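Local structure of 3-hydroxyacyl-CoA dehydrogenase (Archaeoglobus fulgidus, 1ZEJ) at residues Leu119-Pro122 with Ser123-Leu126; Ala197-Val200 with Asp201-Trp204; Ala264-Gly267 with Ile268-Gly272. The protein probably acts as an NAD-dependent dehydrogenase of the 3-hydroxyacyl-CoA dehydrogenase family, oxidising a hydroxyl group of its substrate, and works as a homodimer. All blocks are in the same frame, centred on the assembly; numbering follows the deposited sequence.

Interaction 1: Leu119-Pro122 with Ser123-Leu126; sequences LDSP and SRFL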
ATOM      1  N   LEU A 119      33.764  -2.353  10.749  1.00 27.99           N
ATOM      2  CA  LEU A 119      34.589  -3.041   9.761  1.00 28.03           C
ATOM      3  C   LEU A 119      35.873  -2.271   9.473  1.00 28.82           C
ATOM      4  O   LEU A 119      35.933  -1.044   9.581  1.00 27.82           O
ATOM      5  CB  LEU A 119      33.830  -3.238   8.426  1.00 27.47           C
ATOM      6  CG  LEU A 119      32.481  -3.916   8.503  1.00 28.09           C
ATOM      7  CD1 LEU A 119      31.968  -4.061   7.101  1.00 29.80           C
ATOM      8  CD2 LEU A 119      32.533  -5.298   9.219  1.00 29.27           C
ATOM      9  N   ASP A 120      36.876  -3.021   9.052  1.00 29.56           N
ATOM     10  CA  ASP A 120      38.158  -2.441   8.617  1.00 30.41           C
ATOM     11  C   ASP A 120      38.054  -1.742   7.267  1.00 29.80           C
ATOM     12  O   ASP A 120      38.713  -0.747   7.041  1.00 28.74           O
ATOM     13  CB  ASP A 120      39.181  -3.579   8.513  0.50 30.11           C
ATOM     14  CG  ASP A 120      40.612  -3.099   8.524  0.50 32.09           C
ATOM     15  OD1 ASP A 120      41.031  -2.455   9.516  0.50 34.45           O
ATOM     16  OD2 ASP A 120      41.341  -3.426   7.568  0.50 35.19           O
ATOM     17  N   SER A 121      37.230  -2.256   6.364  1.00 29.42           N
ATOM     18  CA  SER A 121      37.177  -1.704   5.003  1.00 30.40           C
ATOM     19  C   SER A 121      35.723  -1.496   4.542  1.00 30.59           C
ATOM     20  O   SER A 121      35.207  -2.181   3.619  1.00 29.65           O
ATOM     21  CB  SER A 121      37.970  -2.636   4.060  1.00 32.32           C
ATOM     22  OG  SER A 121      37.604  -4.023   4.307  1.00 33.94           O
ATOM     23  N   PRO A 122      35.057  -0.524   5.158  1.00 29.60           N
ATOM     24  CA  PRO A 122      33.616  -0.381   4.904  1.00 29.46           C
ATOM     25  C   PRO A 122      33.240   0.233   3.537  1.00 29.55           C
ATOM     26  O   PRO A 122      32.047   0.299   3.223  1.00 29.29           O
ATOM     27  CB  PRO A 122      33.171   0.484   6.073  1.00 28.96           C
ATOM     28  CG  PRO A 122      34.301   1.328   6.335  1.00 29.45           C
ATOM     29  CD  PRO A 122      35.523   0.487   6.123  1.00 29.85           C
ATOM     30  N   SER A 123      34.220   0.708   2.755  1.00 29.21           N
ATOM     31  CA  SER A 123      33.879   1.275   1.461  1.00 29.85           C
ATOM     32  C   SER A 123      33.223   0.271   0.514  1.00 29.40           C
ATOM     33  O   SER A 123      32.487   0.685  -0.386  1.00 28.83           O
ATOM     34  CB  SER A 123      35.057   1.933   0.765  1.00 29.02           C
ATOM     35  OG  SER A 123      36.085   1.025   0.589  1.00 32.60           O
ATOM     36  N   ARG A 124      33.464  -1.027   0.730  1.00 29.14           N
ATOM     37  CA  ARG A 124      32.903  -2.073  -0.138  1.00 29.19           C
ATOM     38  C   ARG A 124      31.876  -2.936   0.587  1.00 28.57           C
ATOM     39  O   ARG A 124      31.565  -4.033   0.164  1.00 28.87           O
ATOM     40  CB  ARG A 124      34.018  -2.906  -0.798  1.00 29.41           C
ATOM     41  CG  ARG A 124      35.036  -3.458   0.160  1.00 30.82           C
ATOM     42  CD  ARG A 124      34.499  -4.449   1.203  1.00 32.40           C
ATOM     43  NE  ARG A 124      35.637  -4.898   1.979  1.00 33.42           N
ATOM     44  CZ  ARG A 124      36.342  -5.998   1.734  1.00 33.65           C
ATOM     45  NH1 ARG A 124      35.944  -6.885   0.855  1.00 34.59           N
ATOM     46  NH2 ARG A 124      37.418  -6.241   2.435  1.00 36.55           N
ATOM     47  N   PHE A 125      31.291  -2.386   1.652  1.00 27.63           N
ATOM     48  CA  PHE A 125      30.241  -3.037   2.413  1.00 27.19           C
ATOM     49  C   PHE A 125      28.937  -2.281   2.160  1.00 28.06           C
ATOM     50  O   PHE A 125      28.905  -1.024   2.118  1.00 26.85           O
ATOM     51  CB  PHE A 125      30.503  -2.963   3.928  1.00 26.98           C
ATOM     52  CG  PHE A 125      29.325  -3.434   4.755  1.00 26.58           C
ATOM     53  CD1 PHE A 125      28.967  -4.757   4.750  1.00 26.76           C
ATOM     54  CD2 PHE A 125      28.553  -2.533   5.485  1.00 29.66           C
ATOM     55  CE1 PHE A 125      27.852  -5.206   5.450  1.00 27.46           C
ATOM     56  CE2 PHE A 125      27.458  -2.958   6.208  1.00 28.88           C
ATOM     57  CZ  PHE A 125      27.112  -4.334   6.202  1.00 29.66           C
ATOM     58  N   LEU A 126      27.872  -3.045   2.013  1.00 26.84           N
ATOM     59  CA  LEU A 126      26.548  -2.461   1.942  1.00 28.44           C
ATOM     60  C   LEU A 126      25.499  -3.480   2.340  1.00 28.70           C
ATOM     61  O   LEU A 126      25.793  -4.679   2.486  1.00 28.72           O
ATOM     62  CB  LEU A 126      26.349  -1.877   0.554  1.00 27.95           C
ATOM     63  CG  LEU A 126      25.903  -2.577  -0.723  1.00 33.13           C
ATOM     64  CD1 LEU A 126      26.407  -1.859  -1.978  1.00 30.98           C
ATOM     65  CD2 LEU A 126      26.015  -4.041  -0.792  1.00 36.42           C
TER
HETATM   66  O   HOH W   1      29.630   0.453   4.430  1.00 24.43           O
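Arg-124 bends back beside Ser-121 and grips its hydroxyl side-on. The chain can be followed outward from CB. CG sits between the backbone N and the carbonyl carbon (chi1 52°), and a second bend at chi2 turns the chain back toward the serine. CG and CD then pass close to the Ser-121 carbonyl, and Arg-124 CD lies 3.4 Å from Ser-121 O. NE comes next and has two partners. Arg-124 NE hydrogen-bonds to Ser-121 OG at 3.2 Å and makes a weak bond to Ser-121 O. Arg-124 NH2 reaches Ser-121 OG at 2.9 Å, and this bond is the straighter of the two, with an N-H...O angle of 157°. NE and NH2 thus share one oxygen, which lies almost in the guanidinium plane and helps to fix the rotation of the group. NH1, at the far corner, bonds to the carbonyls of Thr-99 and Ala-101. Ser-121 OG is also tied to Glu-96 of helix 85-96, whose negative charge probably helps to balance the buried arginine.

This is the turn between helix 112-116 and strand 125-130 in the Rossmann-type NAD-binding domain. Its backbone is closed by Phe-125 N, which hydrogen-bonds to Pro-122 O at 3.2 Å, with the donor above the carbonyl plane. One water donates to both Pro-122 O (2.7 Å) and Phe-125 O, bridging the turn at its start and end.

The apolar side of the contact is small. Leu-119 and Phe-125 cross at about a right angle, and Leu-119 CD1 meets Phe-125 CG at 3.6 Å, obliquely to the ring. Both side chains pack on Leu-92 of helix 85-96. The Phe-125 side chain lies about 7 Å from that of Lys-88, a predicted NAD-binding residue.

Interaction 2: Ala197-Val200 with Asp201-Trp204; sequences AEDV and DRVW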
ATOM      1  N   ALA A 197      -9.524  -5.140  12.663  1.00 28.82           N
ATOM      2  CA  ALA A 197      -8.363  -5.471  11.832  1.00 28.65           C
ATOM      3  C   ALA A 197      -8.754  -5.795  10.388  1.00 27.73           C
ATOM      4  O   ALA A 197      -8.127  -5.337   9.433  1.00 25.96           O
ATOM      5  CB  ALA A 197      -7.635  -6.668  12.474  1.00 29.41           C
ATOM      6  N   GLU A 198      -9.800  -6.597  10.245  1.00 29.30           N
ATOM      7  CA  GLU A 198     -10.304  -7.004   8.936  1.00 31.08           C
ATOM      8  C   GLU A 198     -10.634  -5.811   8.074  1.00 30.31           C
ATOM      9  O   GLU A 198     -10.401  -5.842   6.884  1.00 29.28           O
ATOM     10  CB  GLU A 198     -11.533  -7.889   9.060  1.00 32.72           C
ATOM     11  CG  GLU A 198     -11.215  -9.296   9.509  1.00 37.46           C
ATOM     12  CD  GLU A 198     -11.214  -9.505  11.052  1.00 42.90           C
ATOM     13  OE1 GLU A 198     -11.185  -8.496  11.833  1.00 38.10           O
ATOM     14  OE2 GLU A 198     -11.251 -10.716  11.429  1.00 42.27           O
ATOM     15  N   ASP A 199     -11.202  -4.770   8.671  1.00 30.70           N
ATOM     16  CA  ASP A 199     -11.529  -3.527   7.951  1.00 30.68           C
ATOM     17  C   ASP A 199     -10.317  -2.689   7.574  1.00 31.04           C
ATOM     18  O   ASP A 199     -10.286  -2.102   6.490  1.00 30.78           O
ATOM     19  CB  ASP A 199     -12.518  -2.687   8.754  1.00 29.97           C
ATOM     20  CG  ASP A 199     -13.901  -3.278   8.726  1.00 32.08           C
ATOM     21  OD1 ASP A 199     -14.138  -4.182   7.906  1.00 33.90           O
ATOM     22  OD2 ASP A 199     -14.695  -2.853   9.539  1.00 32.29           O
ATOM     23  N   VAL A 200      -9.329  -2.609   8.462  1.00 31.40           N
ATOM     24  CA  VAL A 200      -8.061  -2.000   8.116  1.00 31.82           C
ATOM     25  C   VAL A 200      -7.491  -2.671   6.864  1.00 32.51           C
ATOM     26  O   VAL A 200      -7.072  -2.010   5.914  1.00 33.14           O
ATOM     27  CB  VAL A 200      -7.048  -2.126   9.290  1.00 33.01           C
ATOM     28  CG1 VAL A 200      -5.672  -1.735   8.839  1.00 34.88           C
ATOM     29  CG2 VAL A 200      -7.560  -1.305  10.514  1.00 35.47           C
ATOM     30  N   ASP A 201      -7.513  -4.002   6.845  1.00 30.97           N
ATOM     31  CA  ASP A 201      -6.967  -4.730   5.726  1.00 30.64           C
ATOM     32  C   ASP A 201      -7.846  -4.607   4.471  1.00 30.88           C
ATOM     33  O   ASP A 201      -7.325  -4.591   3.365  1.00 28.74           O
ATOM     34  CB  ASP A 201      -6.739  -6.194   6.113  1.00 30.95           C
ATOM     35  CG  ASP A 201      -5.444  -6.398   6.938  1.00 30.03           C
ATOM     36  OD1 ASP A 201      -4.550  -5.546   6.913  1.00 26.94           O
ATOM     37  OD2 ASP A 201      -5.297  -7.472   7.539  1.00 28.81           O
ATOM     38  N   ARG A 202      -9.160  -4.553   4.641  1.00 29.86           N
ATOM     39  CA  ARG A 202     -10.059  -4.516   3.484  1.00 32.36           C
ATOM     40  C   ARG A 202      -9.878  -3.242   2.660  1.00 31.86           C
ATOM     41  O   ARG A 202     -10.035  -3.295   1.444  1.00 30.92           O
ATOM     42  CB  ARG A 202     -11.511  -4.712   3.916  1.00 32.29           C
ATOM     43  CG  ARG A 202     -11.775  -6.199   4.227  1.00 34.73           C
ATOM     44  CD  ARG A 202     -13.057  -6.482   4.917  1.00 39.72           C
ATOM     45  NE  ARG A 202     -14.203  -6.343   4.053  1.00 42.67           N
ATOM     46  CZ  ARG A 202     -15.045  -5.328   4.103  1.00 48.89           C
ATOM     47  NH1 ARG A 202     -14.870  -4.376   5.007  1.00 53.46           N
ATOM     48  NH2 ARG A 202     -16.089  -5.282   3.268  1.00 49.37           N
ATOM     49  N   VAL A 203      -9.580  -2.105   3.301  1.00 30.84           N
ATOM     50  CA  VAL A 203      -9.341  -0.875   2.528  1.00 31.98           C
ATOM     51  C   VAL A 203      -8.093  -0.933   1.645  1.00 31.96           C
ATOM     52  O   VAL A 203      -7.998  -0.198   0.634  1.00 31.68           O
ATOM     53  CB  VAL A 203      -9.392   0.419   3.367  1.00 32.71           C
ATOM     54  CG1 VAL A 203     -10.751   0.537   4.042  1.00 34.54           C
ATOM     55  CG2 VAL A 203      -8.291   0.555   4.389  1.00 34.22           C
ATOM     56  N   TRP A 204      -7.165  -1.830   1.995  1.00 30.42           N
ATOM     57  CA  TRP A 204      -6.027  -2.138   1.177  1.00 30.72           C
ATOM     58  C   TRP A 204      -6.343  -3.220   0.151  1.00 30.65           C
ATOM     59  O   TRP A 204      -6.075  -3.050  -1.051  1.00 31.34           O
ATOM     60  CB  TRP A 204      -4.852  -2.588   2.044  1.00 30.21           C
ATOM     61  CG  TRP A 204      -4.223  -1.479   2.772  1.00 30.30           C
ATOM     62  CD1 TRP A 204      -4.468  -1.075   4.061  1.00 28.73           C
ATOM     63  CD2 TRP A 204      -3.251  -0.606   2.246  1.00 27.38           C
ATOM     64  NE1 TRP A 204      -3.680   0.016   4.367  1.00 29.88           N
ATOM     65  CE2 TRP A 204      -2.917   0.318   3.265  1.00 31.01           C
ATOM     66  CE3 TRP A 204      -2.616  -0.501   0.995  1.00 29.27           C
ATOM     67  CZ2 TRP A 204      -1.972   1.303   3.078  1.00 29.61           C
ATOM     68  CZ3 TRP A 204      -1.699   0.513   0.808  1.00 28.54           C
ATOM     69  CH2 TRP A 204      -1.366   1.378   1.844  1.00 30.98           C
TER
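Asp-199 and Arg-202 form the salt bridge of this contact. The two side chains lie side by side and point the same way. Asp-199 OD1 is 3.0 Å from Arg-202 NH1, at the edge of the guanidinium. The hydrogen bond within the pair is weak and bent, with an N-H...O angle of 128°, and the carboxylate and guanidinium planes are turned 52° apart. A bend at chi3 (73°) brings the head of Arg-202 round to the aspartate. NH1 also bonds to Val-167 O of the second subunit, and NH2 makes a salt bridge to Glu-166 of that subunit.

The backbone bonds are those of an alpha helix. Asp-201 N donates to Ala-197 O at 3.0 Å, Arg-202 N to Glu-198 O at 2.9 Å, and Val-203 N to Asp-199 O at 3.3 Å. These residues are the first turns of helix 197-224, a long helix of the C-terminal domain that lines the dimer interface. The regular pattern slips at Trp-204. Trp-204 N is 3.9 Å from Val-200 O and instead bonds weakly to Asp-201 O, three residues back.

Two carbon atoms touch the Val-200 carbonyl oxygen. Val-203 CG2 meets Val-200 O at 3.2 Å, and Trp-204 CD1 brings the edge of its indole to Val-200 O at 3.3 Å. Val-200 itself packs on Ala-187 and Met-190 of helix 175-193, and the Trp-204 side chain touches Val-183 of that helix.

Other polar contacts cross to the second subunit. Asp-201 is buried, and its OD2 hydrogen-bonds to Tyr-269 OH of that subunit. Its carboxylate also takes hydrogen bonds from two backbone N atoms of the second subunit, Leu-218 N at OD1 and Gly-219 N at OD2.

Interaction 3: Ala264-Gly267 with Ile268-Gly272; sequences AGKG and IYEYG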
ATOM      1  N   ALA A 264      -3.027  17.974 -16.729  1.00 35.47           N
ATOM      2  CA  ALA A 264      -2.113  18.915 -17.376  1.00 34.91           C
ATOM      3  C   ALA A 264      -1.043  18.204 -18.200  1.00 34.46           C
ATOM      4  O   ALA A 264      -0.186  18.836 -18.794  1.00 34.70           O
ATOM      5  CB  ALA A 264      -1.468  19.801 -16.335  1.00 35.21           C
ATOM      6  N   GLY A 265      -1.103  16.879 -18.246  1.00 33.90           N
ATOM      7  CA  GLY A 265      -0.149  16.106 -18.995  1.00 33.41           C
ATOM      8  C   GLY A 265       1.167  15.973 -18.266  1.00 32.72           C
ATOM      9  O   GLY A 265       2.111  15.413 -18.816  1.00 31.94           O
ATOM     10  N   LYS A 266       1.242  16.502 -17.044  1.00 32.37           N
ATOM     11  CA  LYS A 266       2.498  16.527 -16.281  1.00 32.22           C
ATOM     12  C   LYS A 266       2.236  16.822 -14.816  1.00 31.21           C
ATOM     13  O   LYS A 266       1.625  17.817 -14.465  1.00 30.16           O
ATOM     14  CB  LYS A 266       3.492  17.568 -16.848  1.00 32.18           C
ATOM     15  CG  LYS A 266       4.909  17.510 -16.219  1.00 33.89           C
ATOM     16  CD  LYS A 266       5.790  18.664 -16.735  1.00 34.20           C
ATOM     17  CE  LYS A 266       7.227  18.283 -16.916  1.00 37.96           C
ATOM     18  NZ  LYS A 266       7.903  17.705 -15.717  1.00 39.25           N
ATOM     19  N   GLY A 267       2.691  15.930 -13.954  1.00 31.10           N
ATOM     20  CA  GLY A 267       2.721  16.222 -12.548  1.00 31.58           C
ATOM     21  C   GLY A 267       4.032  15.716 -12.018  1.00 32.11           C
ATOM     22  O   GLY A 267       5.107  16.249 -12.356  1.00 32.23           O
ATOM     23  N   ILE A 268       3.962  14.683 -11.194  1.00 31.31           N
ATOM     24  CA  ILE A 268       5.173  13.950 -10.822  1.00 32.30           C
ATOM     25  C   ILE A 268       5.761  13.295 -12.087  1.00 31.57           C
ATOM     26  O   ILE A 268       6.984  13.344 -12.324  1.00 31.60           O
ATOM     27  CB  ILE A 268       4.888  12.940  -9.707  1.00 32.70           C
ATOM     28  CG1 ILE A 268       4.429  13.690  -8.443  1.00 33.70           C
ATOM     29  CG2 ILE A 268       6.171  12.139  -9.401  1.00 34.17           C
ATOM     30  CD1 ILE A 268       3.487  12.948  -7.598  1.00 36.91           C
ATOM     31  N   TYR A 269       4.883  12.743 -12.926  1.00 30.57           N
ATOM     32  CA  TYR A 269       5.268  12.089 -14.173  1.00 30.21           C
ATOM     33  C   TYR A 269       4.571  12.772 -15.347  1.00 30.81           C
ATOM     34  O   TYR A 269       3.745  13.649 -15.128  1.00 29.71           O
ATOM     35  CB  TYR A 269       4.858  10.643 -14.112  1.00 30.58           C
ATOM     36  CG  TYR A 269       5.447   9.903 -12.934  1.00 29.71           C
ATOM     37  CD1 TYR A 269       6.841   9.756 -12.776  1.00 32.27           C
ATOM     38  CD2 TYR A 269       4.639   9.368 -11.971  1.00 30.60           C
ATOM     39  CE1 TYR A 269       7.364   9.084 -11.674  1.00 31.34           C
ATOM     40  CE2 TYR A 269       5.143   8.713 -10.904  1.00 30.28           C
ATOM     41  CZ  TYR A 269       6.501   8.537 -10.759  1.00 33.13           C
ATOM     42  OH  TYR A 269       6.949   7.835  -9.643  1.00 33.09           O
ATOM     43  N   GLU A 270       4.902  12.353 -16.567  1.00 31.19           N
ATOM     44  CA  GLU A 270       4.328  12.914 -17.794  1.00 33.20           C
ATOM     45  C   GLU A 270       3.395  11.887 -18.419  1.00 33.23           C
ATOM     46  O   GLU A 270       3.644  10.666 -18.332  1.00 33.02           O
ATOM     47  CB  GLU A 270       5.429  13.318 -18.781  1.00 33.11           C
ATOM     48  CG  GLU A 270       6.364  14.378 -18.197  1.00 34.69           C
ATOM     49  CD  GLU A 270       7.371  14.946 -19.190  1.00 36.72           C
ATOM     50  OE1 GLU A 270       7.222  14.733 -20.417  1.00 41.55           O
ATOM     51  OE2 GLU A 270       8.316  15.631 -18.735  1.00 41.74           O
ATOM     52  N   TYR A 271       2.322  12.388 -19.031  1.00 33.42           N
ATOM     53  CA  TYR A 271       1.193  11.560 -19.503  1.00 33.73           C
ATOM     54  C   TYR A 271       0.801  11.905 -20.940  1.00 35.79           C
ATOM     55  O   TYR A 271       1.017  13.034 -21.384  1.00 35.88           O
ATOM     56  CB  TYR A 271      -0.003  11.742 -18.573  1.00 32.33           C
ATOM     57  CG  TYR A 271       0.339  11.273 -17.173  1.00 30.34           C
ATOM     58  CD1 TYR A 271       0.898  12.139 -16.252  1.00 29.22           C
ATOM     59  CD2 TYR A 271       0.160   9.949 -16.802  1.00 28.61           C
ATOM     60  CE1 TYR A 271       1.267  11.709 -15.003  1.00 27.76           C
ATOM     61  CE2 TYR A 271       0.518   9.504 -15.528  1.00 28.99           C
ATOM     62  CZ  TYR A 271       1.066  10.391 -14.634  1.00 29.71           C
ATOM     63  OH  TYR A 271       1.468   9.950 -13.371  1.00 29.09           O
ATOM     64  N   GLY A 272       0.237  10.918 -21.641  1.00 37.01           N
ATOM     65  CA  GLY A 272      -0.350  11.106 -22.973  1.00 37.86           C
ATOM     66  C   GLY A 272      -1.855  11.173 -22.846  1.00 38.24           C
ATOM     67  O   GLY A 272      -2.383  11.020 -21.736  1.00 38.84           O
TER
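Gly-267 takes a backbone shape that a side chain would hardly allow, with phi -138° and psi -112°, as the chain doubles back to Tyr-269. A CB on this residue would clash with Ile-268 N. The tight return is held by Gly-267 N, which donates to Tyr-269 O at 2.8 Å in a nearly straight bond. Farther from the turn, Tyr-271 N bonds to Gly-265 O at 3.0 Å. Lys-266 and Glu-270 lie between these two bonds as a non-hydrogen-bonded antiparallel pair.

The result is a hairpin-like turn closed by a single beta bridge, in the loop between helices 249-256 and 275-290 of the C-terminal domain. Gly-265 and Lys-266 also fit a G1 beta bulge, formed against the preceding chain, with Gly-265 at the positive phi of 78°. Lys-266 CA adds a C-H...O contact to Tyr-269 O at 3.3 Å.

The side chains of Lys-266 and Glu-270 lie alongside each other and point the same way. Lys-266 CE is 3.4 Å from Glu-270 OE2, while NZ makes only a long salt bridge to that oxygen at 3.7 Å. With an alanine in place of the lysine, Glu-270 would probably lose this long salt bridge and the aliphatic chain alongside, leaving its carboxylate freer to turn. At the turn, Asp-222 bonds to the backbone N atoms of Ile-268 and Tyr-269 and to the Tyr-271 hydroxyl.

From the N terminus, interaction 1 comes first. It closes the turn that leads from helix 112-116 into strand 125-130 of the NAD-binding domain. Interaction 2 follows in the C-terminal domain, lies in the first turns of helix 197-224 and closes no loop. Interaction 3 comes last and closes the hairpin-like turn before helix 275-290. The three are in series, so none nests in or crosses another. Interactions 1 and 2 lie on opposite sides of the chain's centre, with centres 42 Å apart. Within one chain, interactions 2 and 3 do not touch, their nearest atoms being about 15 Å apart. Across the dimer, the hairpin-like turn of one subunit packs on the helix start of the other.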